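Local structure of beta-hexosaminidase Amuc_2018 (6JEB) at residues T22-D28 with T44-L50; A38-T42 with Y60-L65; F204-P208 with W264-C270. The protein hydrolyses terminal non-reducing N-acetylhexosamine residues, releasing GlcNAc from unbranched N-glycans and chitobiose, as a zinc-binding glycoside hydrolase of family 20. All coordinates share one frame. Residue numbers count along the deposited sequence, not the author numbering.

Contact 1: residues T22-D28 with T44-L50; sequences TLQLLSD and TPQGAHL
This is a parallel strand pairing at the outer part of the N-terminal mixed sheet, where strand 25-28 runs beside strand 47-50 at 4.5 Å between axes and 10° between directions. The CA atoms pair Leu25 with Ala48 (4.9 Å), Ser27 with His49 (4.8 Å) and Asp28 with Leu50 (4.7 Å). The register slips by one between the first two pairs, a beta bulge absorbed at Leu26 (phi/psi -90/-27). Three backbone hydrogen bonds join the segments: Ala48 N to Gln24 O (2.8 Å), Leu26 N to Ala48 O (2.7 Å) and Leu50 N to Ser27 O (3.0 Å). Strand 47-50 is the return arm of a beta hairpin whose type I turn, Thr44 to Gly47, is braced by Thr44 OG1, which donates to Gly47 O (2.7 Å) and accepts from Gln46 N (3.2 Å) in an ST turn. At Gly47 (138/-173) a CB would jam against the preceding carbonyl and strike Gln24 O and Leu26 CG. Leu25 (t, p) sets CD1 4.3 Å from Ala48 CB and 4.0 Å from Leu50 CB, on the face covered by helix 55-73; there Asp28 salt-bridges Arg58. On the other face His49 (m) donates from ND1 to Ser27 OG (p, 2.7 Å), and a water links that OG (2.7 Å) to Leu50 O (2.9 Å). The bulge turns Leu26 toward the hairpin, its CD1 3.6 Å from His49 NE2.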
ATOM      1  N   THR A  22       3.913   7.001 -35.366  1.00 21.42           N
ATOM      2  CA  THR A  22       4.528   5.764 -34.932  1.00 21.80           C
ATOM      3  C   THR A  22       5.266   6.036 -33.634  1.00 21.01           C
ATOM      4  O   THR A  22       5.752   7.146 -33.399  1.00 21.87           O
ATOM      5  CB  THR A  22       5.499   5.204 -35.986  1.00 22.99           C
ATOM      6  OG1 THR A  22       6.099   4.006 -35.483  1.00 23.67           O
ATOM      7  CG2 THR A  22       6.595   6.213 -36.321  1.00 23.10           C
ATOM      8  N   LEU A  23       5.310   5.017 -32.780  1.00 19.29           N
ATOM      9  CA  LEU A  23       6.062   5.061 -31.534  1.00 17.97           C
ATOM     10  C   LEU A  23       7.064   3.917 -31.458  1.00 19.80           C
ATOM     11  O   LEU A  23       7.456   3.504 -30.362  1.00 21.59           O
ATOM     12  CB  LEU A  23       5.120   5.082 -30.326  1.00 16.86           C
ATOM     13  CG  LEU A  23       4.477   6.447 -30.069  1.00 17.28           C
ATOM     14  CD1 LEU A  23       3.235   6.322 -29.193  1.00 18.10           C
ATOM     15  CD2 LEU A  23       5.495   7.409 -29.448  1.00 17.59           C
ATOM     16  N   GLN A  24       7.471   3.398 -32.615  1.00 20.54           N
ATOM     17  CA  GLN A  24       8.524   2.399 -32.675  1.00 20.77           C
ATOM     18  C   GLN A  24       9.746   2.900 -31.924  1.00 18.81           C
ATOM     19  O   GLN A  24      10.175   4.040 -32.099  1.00 19.33           O
ATOM     20  CB  GLN A  24       8.890   2.143 -34.141  1.00 24.56           C
ATOM     21  CG  GLN A  24      10.143   1.309 -34.334  1.00 28.92           C
ATOM     22  CD  GLN A  24      10.587   1.245 -35.791  1.00 37.02           C
ATOM     23  OE1 GLN A  24       9.775   1.393 -36.705  1.00 39.42           O
ATOM     24  NE2 GLN A  24      11.884   1.027 -36.010  1.00 39.30           N
ATOM     25  N   LEU A  25      10.295   2.049 -31.074  1.00 17.40           N
ATOM     26  CA  LEU A  25      11.440   2.437 -30.264  1.00 17.42           C
ATOM     27  C   LEU A  25      12.697   2.354 -31.128  1.00 17.26           C
ATOM     28  O   LEU A  25      13.105   1.263 -31.543  1.00 17.91           O
ATOM     29  CB  LEU A  25      11.508   1.529 -29.043  1.00 20.98           C
ATOM     30  CG  LEU A  25      12.367   1.980 -27.875  1.00 20.67           C
ATOM     31  CD1 LEU A  25      12.017   3.408 -27.434  1.00 16.88           C
ATOM     32  CD2 LEU A  25      12.234   0.989 -26.713  1.00 18.68           C
ATOM     33  N   LEU A  26      13.308   3.511 -31.409  1.00 15.80           N
ATOM     34  CA  LEU A  26      14.480   3.596 -32.276  1.00 16.96           C
ATOM     35  C   LEU A  26      15.788   3.457 -31.513  1.00 15.85           C
ATOM     36  O   LEU A  26      16.798   3.025 -32.091  1.00 17.64           O
ATOM     37  CB  LEU A  26      14.496   4.944 -33.002  1.00 18.33           C
ATOM     38  CG  LEU A  26      13.294   5.242 -33.895  1.00 21.11           C
ATOM     39  CD1 LEU A  26      13.381   6.664 -34.438  1.00 20.75           C
ATOM     40  CD2 LEU A  26      13.239   4.226 -35.025  1.00 25.60           C
ATOM     41  N   SER A  27      15.799   3.830 -30.238  1.00 15.76           N
ATOM     42  CA  SER A  27      16.989   3.711 -29.416  1.00 15.34           C
ATOM     43  C   SER A  27      16.554   3.534 -27.972  1.00 14.98           C
ATOM     44  O   SER A  27      15.469   3.970 -27.576  1.00 15.79           O
ATOM     45  CB  SER A  27      17.924   4.916 -29.567  1.00 18.17           C
ATOM     46  OG  SER A  27      17.302   6.096 -29.109  1.00 19.91           O
ATOM     47  N   ASP A  28      17.416   2.881 -27.194  1.00 13.87           N
ATOM     48  CA  ASP A  28      17.082   2.493 -25.826  1.00 14.52           C
ATOM     49  C   ASP A  28      18.439   2.387 -25.137  1.00 13.34           C
ATOM     50  O   ASP A  28      19.118   1.365 -25.262  1.00 15.77           O
ATOM     51  CB  ASP A  28      16.353   1.157 -25.843  1.00 14.60           C
ATOM     52  CG  ASP A  28      15.924   0.678 -24.463  1.00 16.13           C
ATOM     53  OD1 ASP A  28      16.261   1.317 -23.442  1.00 17.14           O
ATOM     54  OD2 ASP A  28      15.228  -0.360 -24.409  1.00 17.16           O
ATOM     55  N   THR A  44       9.640  11.484 -31.984  1.00 16.08           N
ATOM     56  CA  THR A  44       9.924  12.078 -33.284  1.00 16.53           C
ATOM     57  C   THR A  44       9.008  11.459 -34.335  1.00 18.13           C
ATOM     58  O   THR A  44       8.405  10.409 -34.091  1.00 18.15           O
ATOM     59  CB  THR A  44      11.390  11.845 -33.702  1.00 17.63           C
ATOM     60  OG1 THR A  44      11.539  10.520 -34.237  1.00 18.12           O
ATOM     61  CG2 THR A  44      12.350  12.055 -32.528  1.00 18.76           C
ATOM     62  N   PRO A  45       8.886  12.067 -35.523  1.00 18.56           N
ATOM     63  CA  PRO A  45       8.033  11.451 -36.554  1.00 19.73           C
ATOM     64  C   PRO A  45       8.503  10.075 -36.992  1.00 20.81           C
ATOM     65  O   PRO A  45       7.710   9.314 -37.565  1.00 22.28           O
ATOM     66  CB  PRO A  45       8.095  12.455 -37.713  1.00 20.50           C
ATOM     67  CG  PRO A  45       8.438  13.763 -37.057  1.00 21.85           C
ATOM     68  CD  PRO A  45       9.386  13.388 -35.951  1.00 19.92           C
ATOM     69  N   GLN A  46       9.765   9.737 -36.756  1.00 20.17           N
ATOM     70  CA  GLN A  46      10.310   8.448 -37.152  1.00 20.79           C
ATOM     71  C   GLN A  46      10.187   7.396 -36.060  1.00 21.35           C
ATOM     72  O   GLN A  46      10.421   6.214 -36.332  1.00 23.71           O
ATOM     73  CB  GLN A  46      11.786   8.597 -37.539  1.00 22.06           C
ATOM     74  CG  GLN A  46      12.043   9.520 -38.734  1.00 25.56           C
ATOM     75  CD  GLN A  46      11.973  11.004 -38.387  1.00 28.07           C
ATOM     76  OE1 GLN A  46      12.308  11.415 -37.277  1.00 29.87           O
ATOM     77  NE2 GLN A  46      11.539  11.814 -39.347  1.00 29.81           N
ATOM     78  N   GLY A  47       9.833   7.788 -34.844  1.00 18.98           N
ATOM     79  CA  GLY A  47       9.786   6.883 -33.722  1.00 18.64           C
ATOM     80  C   GLY A  47      10.352   7.546 -32.485  1.00 18.05           C
ATOM     81  O   GLY A  47      10.662   8.740 -32.471  1.00 19.05           O
ATOM     82  N   ALA A  48      10.492   6.752 -31.431  1.00 16.80           N
ATOM     83  CA  ALA A  48      10.814   7.260 -30.111  1.00 14.88           C
ATOM     84  C   ALA A  48      12.216   6.844 -29.691  1.00 14.43           C
ATOM     85  O   ALA A  48      12.708   5.777 -30.067  1.00 16.13           O
ATOM     86  CB  ALA A  48       9.803   6.740 -29.086  1.00 15.84           C
ATOM     87  N   HIS A  49      12.849   7.699 -28.893  1.00 13.42           N
ATOM     88  CA  HIS A  49      14.167   7.434 -28.335  1.00 13.18           C
ATOM     89  C   HIS A  49      14.068   7.467 -26.821  1.00 14.22           C
ATOM     90  O   HIS A  49      13.594   8.457 -26.253  1.00 14.46           O
ATOM     91  CB  HIS A  49      15.155   8.509 -28.784  1.00 14.28           C
ATOM     92  CG  HIS A  49      15.316   8.589 -30.264  1.00 16.12           C
ATOM     93  ND1 HIS A  49      16.208   7.800 -30.956  1.00 18.44           N
ATOM     94  CD2 HIS A  49      14.693   9.357 -31.192  1.00 19.16           C
ATOM     95  CE1 HIS A  49      16.137   8.087 -32.245  1.00 19.37           C
ATOM     96  NE2 HIS A  49      15.226   9.029 -32.414  1.00 20.04           N
ATOM     97  N   LEU A  50      14.515   6.395 -26.170  1.00 13.63           N
ATOM     98  CA  LEU A  50      14.486   6.300 -24.718  1.00 13.01           C
ATOM     99  C   LEU A  50      15.907   6.326 -24.174  1.00 12.81           C
ATOM    100  O   LEU A  50      16.759   5.549 -24.610  1.00 14.33           O
ATOM    101  CB  LEU A  50      13.770   5.023 -24.274  1.00 13.28           C
ATOM    102  CG  LEU A  50      13.680   4.818 -22.758  1.00 13.19           C
ATOM    103  CD1 LEU A  50      12.900   5.925 -22.072  1.00 14.72           C
ATOM    104  CD2 LEU A  50      13.037   3.469 -22.463  1.00 15.88           C
TER
HETATM  105  O   HOH W   1      18.154   6.904 -26.713  1.00 20.96           O

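Contact 2: residues A38-T42 with Y60-L65; sequences AYRLT and YGLATL
Strand 39-42 crosses helix 60-65 at -31°, with 8.6 Å between axes, in the alpha/beta N-terminal domain, whose helix 55-73 packs on one face of the mixed sheet. Along the strand, Tyr39 and Leu41 point at the helix while Arg40, between them, points away. Tyr39 (chi1 p) lays its ring on the helix where the backbones come closest, its CA 5.6 Å from Gly61 CA. Gly61 CA sits 3.5 Å from the ring centroid, 11° off the normal, a CH-pi contact; Tyr39 CD2 is 3.4 Å from Gly61 N, and Tyr39 CE2 is 3.9 Å from Tyr60 CB. One turn on, Tyr39 OH hydrogen-bonds Thr64 OG1 (m) at 2.6 Å. Leu41 (t, p) brings CD2 to 3.9 Å from Thr64 CG2 and 4.3 Å from Leu65 CB. A CB on Gly61 would crowd the Tyr39 ring, so glycine permits the close approach; the buried hydroxyl pair gives each group a polar partner, with Lys120 a second one for Thr64, beside the apolar contacts of Leu41.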
ATOM      1  N   ALA A  38      15.410   7.971 -13.411  1.00 12.70           N
ATOM      2  CA  ALA A  38      15.001   9.014 -14.341  1.00 12.48           C
ATOM      3  C   ALA A  38      15.095   8.519 -15.781  1.00 13.48           C
ATOM      4  O   ALA A  38      15.861   7.603 -16.104  1.00 13.38           O
ATOM      5  CB  ALA A  38      15.875  10.259 -14.162  1.00 13.99           C
ATOM      6  N   TYR A  39      14.306   9.134 -16.660  1.00 11.96           N
ATOM      7  CA  TYR A  39      14.378   8.821 -18.082  1.00 12.33           C
ATOM      8  C   TYR A  39      14.147  10.090 -18.897  1.00 12.39           C
ATOM      9  O   TYR A  39      13.611  11.091 -18.404  1.00 12.77           O
ATOM     10  CB  TYR A  39      13.389   7.697 -18.504  1.00 12.40           C
ATOM     11  CG  TYR A  39      11.948   8.142 -18.436  1.00 11.30           C
ATOM     12  CD1 TYR A  39      11.339   8.758 -19.529  1.00 12.93           C
ATOM     13  CD2 TYR A  39      11.200   7.979 -17.272  1.00 12.38           C
ATOM     14  CE1 TYR A  39      10.038   9.204 -19.467  1.00 13.09           C
ATOM     15  CE2 TYR A  39       9.892   8.411 -17.201  1.00 12.48           C
ATOM     16  CZ  TYR A  39       9.317   9.035 -18.303  1.00 12.22           C
ATOM     17  OH  TYR A  39       8.027   9.503 -18.245  1.00 13.01           O
ATOM     18  N   ARG A  40      14.564  10.028 -20.158  1.00 11.89           N
ATOM     19  CA  ARG A  40      14.246  11.037 -21.158  1.00 12.13           C
ATOM     20  C   ARG A  40      13.696  10.306 -22.372  1.00 12.10           C
ATOM     21  O   ARG A  40      14.366   9.433 -22.934  1.00 13.66           O
ATOM     22  CB  ARG A  40      15.488  11.840 -21.541  1.00 13.91           C
ATOM     23  CG  ARG A  40      15.206  12.959 -22.540  1.00 16.17           C
ATOM     24  CD  ARG A  40      16.503  13.599 -23.061  1.00 22.95           C
ATOM     25  NE  ARG A  40      17.422  13.940 -21.975  1.00 31.42           N
ATOM     26  CZ  ARG A  40      18.585  13.335 -21.743  1.00 35.48           C
ATOM     27  NH1 ARG A  40      19.010  12.357 -22.539  1.00 35.30           N
ATOM     28  NH2 ARG A  40      19.332  13.719 -20.715  1.00 36.53           N
ATOM     29  N   LEU A  41      12.470  10.637 -22.760  1.00 12.88           N
ATOM     30  CA  LEU A  41      11.806   9.982 -23.878  1.00 12.36           C
ATOM     31  C   LEU A  41      11.525  11.038 -24.930  1.00 13.55           C
ATOM     32  O   LEU A  41      10.820  12.014 -24.656  1.00 14.39           O
ATOM     33  CB  LEU A  41      10.513   9.315 -23.412  1.00 12.66           C
ATOM     34  CG  LEU A  41       9.709   8.567 -24.476  1.00 14.02           C
ATOM     35  CD1 LEU A  41      10.492   7.387 -25.042  1.00 16.27           C
ATOM     36  CD2 LEU A  41       8.396   8.092 -23.883  1.00 16.29           C
ATOM     37  N   THR A  42      12.087  10.856 -26.121  1.00 14.23           N
ATOM     38  CA  THR A  42      11.933  11.810 -27.213  1.00 14.60           C
ATOM     39  C   THR A  42      11.064  11.180 -28.292  1.00 14.10           C
ATOM     40  O   THR A  42      11.382  10.101 -28.806  1.00 15.44           O
ATOM     41  CB  THR A  42      13.297  12.217 -27.771  1.00 14.69           C
ATOM     42  OG1 THR A  42      14.089  12.759 -26.704  1.00 15.79           O
ATOM     43  CG2 THR A  42      13.140  13.274 -28.869  1.00 15.99           C
ATOM     44  N   TYR A  60      10.159   2.981 -15.863  1.00 12.14           N
ATOM     45  CA  TYR A  60       9.235   4.111 -15.903  1.00 11.13           C
ATOM     46  C   TYR A  60       9.110   4.681 -17.310  1.00 12.75           C
ATOM     47  O   TYR A  60       8.008   5.024 -17.744  1.00 12.67           O
ATOM     48  CB  TYR A  60       9.657   5.203 -14.918  1.00 11.79           C
ATOM     49  CG  TYR A  60       9.736   4.736 -13.480  1.00 11.05           C
ATOM     50  CD1 TYR A  60       8.864   3.765 -12.988  1.00 12.78           C
ATOM     51  CD2 TYR A  60      10.695   5.256 -12.611  1.00 11.50           C
ATOM     52  CE1 TYR A  60       8.947   3.328 -11.675  1.00 13.66           C
ATOM     53  CE2 TYR A  60      10.774   4.834 -11.301  1.00 12.64           C
ATOM     54  CZ  TYR A  60       9.904   3.866 -10.837  1.00 12.73           C
ATOM     55  OH  TYR A  60      10.005   3.439  -9.530  1.00 13.69           O
ATOM     56  N   GLY A  61      10.226   4.811 -18.032  1.00 12.25           N
ATOM     57  CA  GLY A  61      10.144   5.323 -19.394  1.00 13.35           C
ATOM     58  C   GLY A  61       9.308   4.434 -20.292  1.00 12.80           C
ATOM     59  O   GLY A  61       8.529   4.921 -21.119  1.00 13.41           O
ATOM     60  N   LEU A  62       9.452   3.117 -20.136  1.00 13.53           N
ATOM     61  CA  LEU A  62       8.625   2.189 -20.898  1.00 13.67           C
ATOM     62  C   LEU A  62       7.157   2.281 -20.493  1.00 13.01           C
ATOM     63  O   LEU A  62       6.274   2.079 -21.334  1.00 14.27           O
ATOM     64  CB  LEU A  62       9.169   0.761 -20.762  1.00 13.99           C
ATOM     65  CG  LEU A  62      10.540   0.514 -21.403  1.00 15.85           C
ATOM     66  CD1 LEU A  62      11.105  -0.852 -21.007  1.00 17.90           C
ATOM     67  CD2 LEU A  62      10.455   0.654 -22.922  1.00 17.39           C
ATOM     68  N   ALA A  63       6.875   2.583 -19.217  1.00 13.59           N
ATOM     69  CA  ALA A  63       5.492   2.786 -18.793  1.00 12.89           C
ATOM     70  C   ALA A  63       4.888   4.022 -19.454  1.00 12.70           C
ATOM     71  O   ALA A  63       3.720   4.008 -19.871  1.00 13.18           O
ATOM     72  CB  ALA A  63       5.420   2.898 -17.269  1.00 15.09           C
ATOM     73  N   THR A  64       5.663   5.102 -19.563  1.00 12.88           N
ATOM     74  CA  THR A  64       5.182   6.263 -20.302  1.00 13.20           C
ATOM     75  C   THR A  64       4.969   5.929 -21.771  1.00 12.90           C
ATOM     76  O   THR A  64       3.956   6.321 -22.365  1.00 13.02           O
ATOM     77  CB  THR A  64       6.180   7.406 -20.133  1.00 12.58           C
ATOM     78  OG1 THR A  64       6.165   7.808 -18.758  1.00 13.30           O
ATOM     79  CG2 THR A  64       5.818   8.594 -21.032  1.00 14.12           C
ATOM     80  N   LEU A  65       5.909   5.200 -22.375  1.00 13.48           N
ATOM     81  CA  LEU A  65       5.751   4.790 -23.768  1.00 13.98           C
ATOM     82  C   LEU A  65       4.477   3.973 -23.961  1.00 14.49           C
ATOM     83  O   LEU A  65       3.784   4.117 -24.976  1.00 15.19           O
ATOM     84  CB  LEU A  65       6.983   4.001 -24.212  1.00 15.85           C
ATOM     85  CG  LEU A  65       7.098   3.617 -25.685  1.00 16.58           C
ATOM     86  CD1 LEU A  65       7.041   4.862 -26.550  1.00 17.67           C
ATOM     87  CD2 LEU A  65       8.391   2.838 -25.924  1.00 18.57           C
TER

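Contact 3: residues F204-P208 with W264-C270; sequences FFCFP and WEKCPLC. With ZN (zinc ion), chain B.
A four-cysteine zinc site in the catalytic domain joins a loop to the junction of two helices. Cys206 SG (chi1 m) and Cys267 SG (t) each bind the ion at 2.3 Å and Cys270 SG (m) at 2.4 Å; Cys226 is the fourth ligand. Cys267 and Cys270 form a CxxC pair: Cys267 follows helix 262-266 with phi/psi -60/128 and is the N-cap of the next helix, its SG accepting from Cys270 N (3.3 Å). Cys206 CA lies 5.6 Å from Cys267 CA, and Cys206 CB 3.5 Å from Cys267 SG. Trp264 (m) presents its ring edge to the first ligand, with Cys206 SG 3.5 Å from Trp264 CD1; its NE1 hydrogen-bonds Val225 O. Phe207 (m) flanks the site, with CZ 3.7 Å from Cys267 CA and 4.1 Å from Pro268 CD. No direct hydrogen bond spans the two segments; the shared metal and the Phe207 packing tie them. An all-cysteine shell is consistent with a structural zinc, and other residues form the acetamide pocket.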
ATOM      1  N   PHE A 204      -0.871 -17.764  22.842  1.00 14.08           N
ATOM      2  CA  PHE A 204       0.018 -16.629  22.603  1.00 13.66           C
ATOM      3  C   PHE A 204      -0.446 -15.353  23.297  1.00 13.68           C
ATOM      4  O   PHE A 204       0.244 -14.334  23.198  1.00 15.43           O
ATOM      5  CB  PHE A 204       0.134 -16.318  21.102  1.00 13.27           C
ATOM      6  CG  PHE A 204       0.785 -17.401  20.274  1.00 13.68           C
ATOM      7  CD1 PHE A 204       1.394 -18.511  20.853  1.00 14.44           C
ATOM      8  CD2 PHE A 204       0.797 -17.285  18.886  1.00 13.70           C
ATOM      9  CE1 PHE A 204       1.996 -19.502  20.046  1.00 15.14           C
ATOM     10  CE2 PHE A 204       1.390 -18.258  18.073  1.00 13.91           C
ATOM     11  CZ  PHE A 204       1.989 -19.370  18.654  1.00 14.57           C
ATOM     12  N   PHE A 205      -1.580 -15.379  23.996  1.00 13.69           N
ATOM     13  CA  PHE A 205      -2.242 -14.171  24.466  1.00 13.91           C
ATOM     14  C   PHE A 205      -2.305 -14.136  25.988  1.00 13.64           C
ATOM     15  O   PHE A 205      -2.250 -15.171  26.657  1.00 15.65           O
ATOM     16  CB  PHE A 205      -3.639 -14.053  23.839  1.00 13.53           C
ATOM     17  CG  PHE A 205      -3.585 -13.844  22.354  1.00 13.39           C
ATOM     18  CD1 PHE A 205      -3.312 -14.909  21.500  1.00 13.34           C
ATOM     19  CD2 PHE A 205      -3.725 -12.576  21.819  1.00 14.49           C
ATOM     20  CE1 PHE A 205      -3.201 -14.706  20.126  1.00 13.65           C
ATOM     21  CE2 PHE A 205      -3.630 -12.362  20.451  1.00 13.67           C
ATOM     22  CZ  PHE A 205      -3.371 -13.426  19.597  1.00 13.62           C
ATOM     23  N   CYS A 206      -2.424 -12.916  26.528  1.00 14.32           N
ATOM     24  CA  CYS A 206      -2.455 -12.736  27.979  1.00 15.07           C
ATOM     25  C   CYS A 206      -3.616 -13.493  28.612  1.00 16.06           C
ATOM     26  O   CYS A 206      -3.480 -14.056  29.708  1.00 17.66           O
ATOM     27  CB  CYS A 206      -2.576 -11.250  28.320  1.00 14.81           C
ATOM     28  SG  CYS A 206      -1.277 -10.194  27.637  1.00 15.82           S
ATOM     29  N   PHE A 207      -4.771 -13.496  27.948  1.00 15.76           N
ATOM     30  CA  PHE A 207      -5.992 -14.114  28.463  1.00 16.15           C
ATOM     31  C   PHE A 207      -6.489 -15.098  27.412  1.00 15.18           C
ATOM     32  O   PHE A 207      -7.382 -14.782  26.612  1.00 17.29           O
ATOM     33  CB  PHE A 207      -7.030 -13.054  28.838  1.00 17.27           C
ATOM     34  CG  PHE A 207      -6.592 -12.170  29.973  1.00 16.97           C
ATOM     35  CD1 PHE A 207      -6.794 -12.566  31.292  1.00 17.76           C
ATOM     36  CD2 PHE A 207      -5.948 -10.964  29.732  1.00 17.86           C
ATOM     37  CE1 PHE A 207      -6.375 -11.776  32.346  1.00 18.02           C
ATOM     38  CE2 PHE A 207      -5.530 -10.157  30.785  1.00 17.60           C
ATOM     39  CZ  PHE A 207      -5.748 -10.566  32.094  1.00 18.03           C
ATOM     40  N   PRO A 208      -5.930 -16.306  27.390  1.00 15.95           N
ATOM     41  CA  PRO A 208      -6.306 -17.277  26.353  1.00 16.50           C
ATOM     42  C   PRO A 208      -7.780 -17.647  26.438  1.00 17.86           C
ATOM     43  O   PRO A 208      -8.316 -17.940  27.514  1.00 19.41           O
ATOM     44  CB  PRO A 208      -5.398 -18.479  26.644  1.00 17.51           C
ATOM     45  CG  PRO A 208      -4.247 -17.905  27.404  1.00 19.94           C
ATOM     46  CD  PRO A 208      -4.843 -16.805  28.247  1.00 17.37           C
ATOM     47  N   TRP A 264      -2.896  -5.886  28.419  1.00 16.19           N
ATOM     48  CA  TRP A 264      -1.534  -5.869  28.950  1.00 16.10           C
ATOM     49  C   TRP A 264      -1.511  -5.329  30.375  1.00 15.66           C
ATOM     50  O   TRP A 264      -0.791  -5.854  31.236  1.00 18.36           O
ATOM     51  CB  TRP A 264      -0.625  -5.014  28.071  1.00 15.89           C
ATOM     52  CG  TRP A 264      -0.084  -5.706  26.858  1.00 15.25           C
ATOM     53  CD1 TRP A 264      -0.352  -6.989  26.437  1.00 15.34           C
ATOM     54  CD2 TRP A 264       0.849  -5.164  25.917  1.00 15.68           C
ATOM     55  NE1 TRP A 264       0.346  -7.259  25.281  1.00 15.28           N
ATOM     56  CE2 TRP A 264       1.091  -6.157  24.944  1.00 14.76           C
ATOM     57  CE3 TRP A 264       1.503  -3.929  25.801  1.00 16.51           C
ATOM     58  CZ2 TRP A 264       1.962  -5.955  23.870  1.00 16.03           C
ATOM     59  CZ3 TRP A 264       2.365  -3.728  24.736  1.00 16.50           C
ATOM     60  CH2 TRP A 264       2.586  -4.735  23.779  1.00 16.17           C
ATOM     61  N   GLU A 265      -2.276  -4.266  30.638  1.00 17.57           N
ATOM     62  CA  GLU A 265      -2.309  -3.707  31.987  1.00 19.12           C
ATOM     63  C   GLU A 265      -2.779  -4.746  32.995  1.00 19.65           C
ATOM     64  O   GLU A 265      -2.228  -4.838  34.099  1.00 19.97           O
ATOM     65  CB  GLU A 265      -3.210  -2.468  32.040  1.00 21.37           C
ATOM     66  CG  GLU A 265      -3.061  -1.652  33.329  1.00 24.43           C
ATOM     67  CD  GLU A 265      -3.789  -2.267  34.514  1.00 27.63           C
ATOM     68  OE1 GLU A 265      -4.870  -2.858  34.307  1.00 29.80           O
ATOM     69  OE2 GLU A 265      -3.273  -2.169  35.649  1.00 29.95           O
ATOM     70  N   LYS A 266      -3.784  -5.548  32.624  1.00 18.47           N
ATOM     71  CA  LYS A 266      -4.391  -6.513  33.535  1.00 19.27           C
ATOM     72  C   LYS A 266      -3.655  -7.841  33.596  1.00 17.18           C
ATOM     73  O   LYS A 266      -3.823  -8.577  34.576  1.00 19.06           O
ATOM     74  CB  LYS A 266      -5.834  -6.799  33.111  1.00 20.08           C
ATOM     75  CG  LYS A 266      -6.773  -5.634  33.309  1.00 24.13           C
ATOM     76  CD  LYS A 266      -8.168  -5.955  32.822  1.00 28.96           C
ATOM     77  CE  LYS A 266      -9.091  -4.761  33.036  1.00 36.38           C
ATOM     78  NZ  LYS A 266     -10.467  -5.013  32.529  1.00 42.00           N
ATOM     79  N   CYS A 267      -2.859  -8.161  32.582  1.00 15.89           N
ATOM     80  CA  CYS A 267      -2.231  -9.474  32.489  1.00 15.46           C
ATOM     81  C   CYS A 267      -1.336  -9.741  33.697  1.00 16.51           C
ATOM     82  O   CYS A 267      -0.462  -8.921  34.010  1.00 17.15           O
ATOM     83  CB  CYS A 267      -1.397  -9.544  31.212  1.00 14.83           C
ATOM     84  SG  CYS A 267      -0.397 -11.051  31.081  1.00 15.55           S
ATOM     85  N   PRO A 268      -1.504 -10.875  34.387  1.00 16.50           N
ATOM     86  CA  PRO A 268      -0.643 -11.145  35.547  1.00 17.04           C
ATOM     87  C   PRO A 268       0.815 -11.338  35.177  1.00 16.90           C
ATOM     88  O   PRO A 268       1.693 -11.035  35.997  1.00 19.08           O
ATOM     89  CB  PRO A 268      -1.258 -12.414  36.164  1.00 17.77           C
ATOM     90  CG  PRO A 268      -1.984 -13.061  35.025  1.00 20.59           C
ATOM     91  CD  PRO A 268      -2.517 -11.925  34.192  1.00 17.92           C
ATOM     92  N   LEU A 269       1.105 -11.829  33.966  1.00 15.33           N
ATOM     93  CA  LEU A 269       2.494 -11.949  33.536  1.00 14.21           C
ATOM     94  C   LEU A 269       3.076 -10.587  33.187  1.00 15.07           C
ATOM     95  O   LEU A 269       4.196 -10.256  33.592  1.00 17.24           O
ATOM     96  CB  LEU A 269       2.597 -12.878  32.327  1.00 14.29           C
ATOM     97  CG  LEU A 269       2.097 -14.307  32.539  1.00 14.65           C
ATOM     98  CD1 LEU A 269       2.237 -15.084  31.234  1.00 17.00           C
ATOM     99  CD2 LEU A 269       2.852 -14.994  33.666  1.00 17.00           C
ATOM    100  N   CYS A 270       2.330  -9.785  32.419  1.00 15.75           N
ATOM    101  CA  CYS A 270       2.839  -8.477  32.017  1.00 16.26           C
ATOM    102  C   CYS A 270       2.997  -7.536  33.206  1.00 16.62           C
ATOM    103  O   CYS A 270       3.927  -6.720  33.222  1.00 18.90           O
ATOM    104  CB  CYS A 270       1.943  -7.851  30.946  1.00 16.17           C
ATOM    105  SG  CYS A 270       2.015  -8.692  29.338  1.00 16.54           S
TER
HETATM  106 ZN    ZN B 501       0.584 -10.556  29.016  1.00 16.03          ZN

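Overall arrangement
Contacts 1 and 2 belong to one N-terminal domain and interlock along the chain, their segments alternating. Strands 39-44 and 47-52 are neighbours in the same sheet, joined where His49 N meets Thr42 O at 2.8 Å, and Leu50 CD2 packs 3.8 Å from Leu62 CD2 of the helix. Contact 2, wholly buried between sheet and helix, relies on ring-to-glycine packing, leucine contacts and one hydroxyl pair; contact 1, farther out, is partly exposed and relies on backbone hydrogen bonds and a water. Contact 3 lies in the catalytic domain on the opposite side of the chain's centre, about 65 Å from contact 1 and 55 Å from contact 2, centre to centre. There, also partly buried, a loop is tied to the junction of two helices by metal coordination.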